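Local structure of CPI (Ascaris lumbricoides, 4IT7) at residues T56-L62 / C90-E96. The protein belongs to the cystatin family and probably inhibits cysteine endopeptidases of the papain type. Residues are numbered along the deposited sequence; the frame is centred on the assembly and turned at random.
Sequences TNTVLEL and CTVAIWE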
loop_
_atom_site.group_PDB
_atom_site.type_symbol
_atom_site.label_atom_id
_atom_site.label_comp_id
_atom_site.label_asym_id
_atom_site.label_seq_id
_atom_site.Cartn_x
_atom_site.Cartn_y
_atom_site.Cartn_z
ATOM N N THR A 56 -11.019 12.993 -2.842
ATOM C CA THR A 56 -10.664 12.254 -1.622
ATOM C C THR A 56 -9.175 11.955 -1.593
ATOM O O THR A 56 -8.614 11.403 -2.565
ATOM C CB THR A 56 -11.395 10.913 -1.558
ATOM O OG1 THR A 56 -12.801 11.129 -1.777
ATOM C CG2 THR A 56 -11.171 10.261 -0.204
ATOM N N ASN A 57 -8.535 12.339 -0.488
ATOM C CA ASN A 57 -7.183 11.930 -0.199
ATOM C C ASN A 57 -7.097 10.969 0.977
ATOM O O ASN A 57 -7.384 11.328 2.128
ATOM C CB ASN A 57 -6.260 13.135 0.028
ATOM C CG ASN A 57 -4.792 12.742 -0.048
ATOM O OD1 ASN A 57 -4.394 11.794 -0.758
ATOM N ND2 ASN A 57 -3.981 13.452 0.676
ATOM N N THR A 58 -6.696 9.740 0.674
ATOM C CA THR A 58 -6.525 8.694 1.665
ATOM C C THR A 58 -5.046 8.401 1.954
ATOM O O THR A 58 -4.293 8.088 1.027
ATOM C CB THR A 58 -7.161 7.389 1.179
ATOM O OG1 THR A 58 -8.540 7.610 0.851
ATOM C CG2 THR A 58 -7.014 6.303 2.253
ATOM N N VAL A 59 -4.635 8.480 3.216
ATOM C CA VAL A 59 -3.246 8.192 3.582
ATOM C C VAL A 59 -3.264 6.906 4.387
ATOM O O VAL A 59 -4.027 6.767 5.370
ATOM C CB VAL A 59 -2.522 9.331 4.339
ATOM C CG1 VAL A 59 -1.126 8.856 4.799
ATOM C CG2 VAL A 59 -2.379 10.572 3.471
ATOM N N LEU A 60 -2.473 5.952 3.912
ATOM C CA LEU A 60 -2.377 4.645 4.522
ATOM C C LEU A 60 -0.969 4.425 5.012
ATOM O O LEU A 60 -0.010 4.911 4.402
ATOM C CB LEU A 60 -2.744 3.507 3.527
ATOM C CG LEU A 60 -4.011 3.588 2.679
ATOM C CD1 LEU A 60 -4.024 2.469 1.658
ATOM C CD2 LEU A 60 -5.257 3.527 3.557
ATOM N N GLU A 61 -0.867 3.704 6.131
ATOM C CA GLU A 61 0.401 3.177 6.571
ATOM C C GLU A 61 0.260 1.695 6.478
ATOM O O GLU A 61 -0.623 1.121 7.091
ATOM C CB GLU A 61 0.672 3.516 8.011
ATOM C CG GLU A 61 1.267 4.882 8.276
ATOM C CD GLU A 61 1.417 5.084 9.785
ATOM O OE1 GLU A 61 0.397 5.037 10.502
ATOM O OE2 GLU A 61 2.549 5.241 10.271
ATOM N N LEU A 62 1.166 1.087 5.715
ATOM C CA LEU A 62 1.168 -0.330 5.472
ATOM C C LEU A 62 2.404 -0.916 6.104
ATOM O O LEU A 62 3.517 -0.385 5.945
ATOM C CB LEU A 62 1.180 -0.606 3.944
ATOM C CG LEU A 62 0.011 0.029 3.145
ATOM C CD1 LEU A 62 0.162 -0.203 1.644
ATOM C CD2 LEU A 62 -1.325 -0.519 3.590
ATOM N N CYS A 90 5.405 1.700 5.051
ATOM C CA CYS A 90 5.316 2.586 3.915
ATOM C C CYS A 90 4.079 3.425 4.153
ATOM O O CYS A 90 3.026 2.872 4.510
ATOM C CB CYS A 90 5.208 1.766 2.650
ATOM S SG CYS A 90 6.593 0.614 2.347
ATOM N N THR A 91 4.271 4.750 4.061
ATOM C CA THR A 91 3.223 5.740 3.968
ATOM C C THR A 91 2.882 5.959 2.469
ATOM O O THR A 91 3.754 6.208 1.614
ATOM C CB THR A 91 3.682 7.028 4.655
ATOM O OG1 THR A 91 4.030 6.708 5.999
ATOM C CG2 THR A 91 2.577 8.092 4.666
ATOM N N VAL A 92 1.606 5.784 2.168
ATOM C CA VAL A 92 1.068 5.836 0.822
ATOM C C VAL A 92 -0.123 6.799 0.845
ATOM O O VAL A 92 -0.951 6.734 1.777
ATOM C CB VAL A 92 0.538 4.466 0.348
ATOM C CG1 VAL A 92 0.239 4.503 -1.148
ATOM C CG2 VAL A 92 1.534 3.354 0.637
ATOM N N ALA A 93 -0.177 7.695 -0.150
ATOM C CA ALA A 93 -1.278 8.624 -0.350
ATOM C C ALA A 93 -1.978 8.282 -1.662
ATOM O O ALA A 93 -1.354 8.097 -2.731
ATOM C CB ALA A 93 -0.792 10.067 -0.324
ATOM N N ILE A 94 -3.286 8.094 -1.560
ATOM C CA ILE A 94 -4.067 7.891 -2.727
ATOM C C ILE A 94 -5.101 9.002 -2.919
ATOM O O ILE A 94 -5.866 9.344 -1.998
ATOM C CB ILE A 94 -4.630 6.478 -2.868
ATOM C CG1 ILE A 94 -6.062 6.587 -3.263
ATOM C CG2 ILE A 94 -4.337 5.577 -1.658
ATOM C CD1 ILE A 94 -6.360 5.688 -4.438
ATOM N N TRP A 95 -5.067 9.583 -4.122
ATOM C CA TRP A 95 -5.816 10.777 -4.454
ATOM C C TRP A 95 -6.783 10.492 -5.559
ATOM O O TRP A 95 -6.380 10.078 -6.659
ATOM C CB TRP A 95 -4.858 11.896 -4.842
ATOM C CG TRP A 95 -5.538 13.221 -4.945
ATOM C CD1 TRP A 95 -6.747 13.597 -4.366
ATOM C CD2 TRP A 95 -5.063 14.407 -5.652
ATOM N NE1 TRP A 95 -7.035 14.894 -4.657
ATOM C CE2 TRP A 95 -6.073 15.435 -5.445
ATOM C CE3 TRP A 95 -3.933 14.710 -6.430
ATOM C CZ2 TRP A 95 -5.943 16.718 -5.991
ATOM C CZ3 TRP A 95 -3.814 16.004 -6.965
ATOM C CH2 TRP A 95 -4.790 16.982 -6.748
ATOM N N GLU A 96 -8.068 10.671 -5.260
ATOM C CA GLU A 96 -9.127 10.412 -6.233
ATOM C C GLU A 96 -9.970 11.615 -6.619
ATOM O O GLU A 96 -10.481 12.350 -5.765
ATOM C CB GLU A 96 -10.046 9.296 -5.793
ATOM C CG GLU A 96 -9.380 8.184 -5.065
ATOM C CD GLU A 96 -10.385 7.419 -4.247
ATOM O OE1 GLU A 96 -11.225 6.769 -4.853
ATOM O OE2 GLU A 96 -10.349 7.483 -3.003
#
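Thr56 pairs with Glu96, Thr58 with Ile94, Leu60 with Val92 and Leu62 with Cys90, each through two backbone hydrogen bonds, and this joins 56-62 to 90-96 as antiparallel strands. The bond from Leu60 N to Val92 O is 2.7 Å long and nearly straight, at 171°. The bond at the Thr56 end, Thr56 N to Glu96 O, is more bent, at 141°. In the non-hydrogen-bonded pairs between them, CA-H groups approach the same carbonyl oxygens; Val59 CA lies 3.3 Å from Val92 O.

Apolar contacts lie on both faces. Leu62 CD1 meets Val92 CG2 at 3.9 Å, the two side chains crossing at a slant. This face also carries Leu60 and Ile94, and helix 17-33 packs on it through Ile19, Leu22, Ala23 and Ala26. That is the cystatin fold, an antiparallel sheet wrapped round one long helix, and these two strands are inner ones. On the other face Val59 splits its branches. CG1, anti to the backbone N (chi1 174°), reaches Thr91 CG2 at 3.8 Å, while CG2 lies 4.1 Å from Ala93 CB.

Trp95 turns the edge of its ring to the neighbouring strand. Its CD1 is 3.4 Å from Thr56 O, which lies in the ring plane. Its NE1 is hydrogen-bonded to Ala54 O, which probably helps to fix the rotation of the ring.

Glu96 runs alongside Thr56, with OE2 3.9 Å from Thr56 CB. Two ties lead out of the strand pair: Glu96 OE1 forms a salt bridge with Lys18, and Cys90 SG a disulfide with Cys110 on strand 102-112.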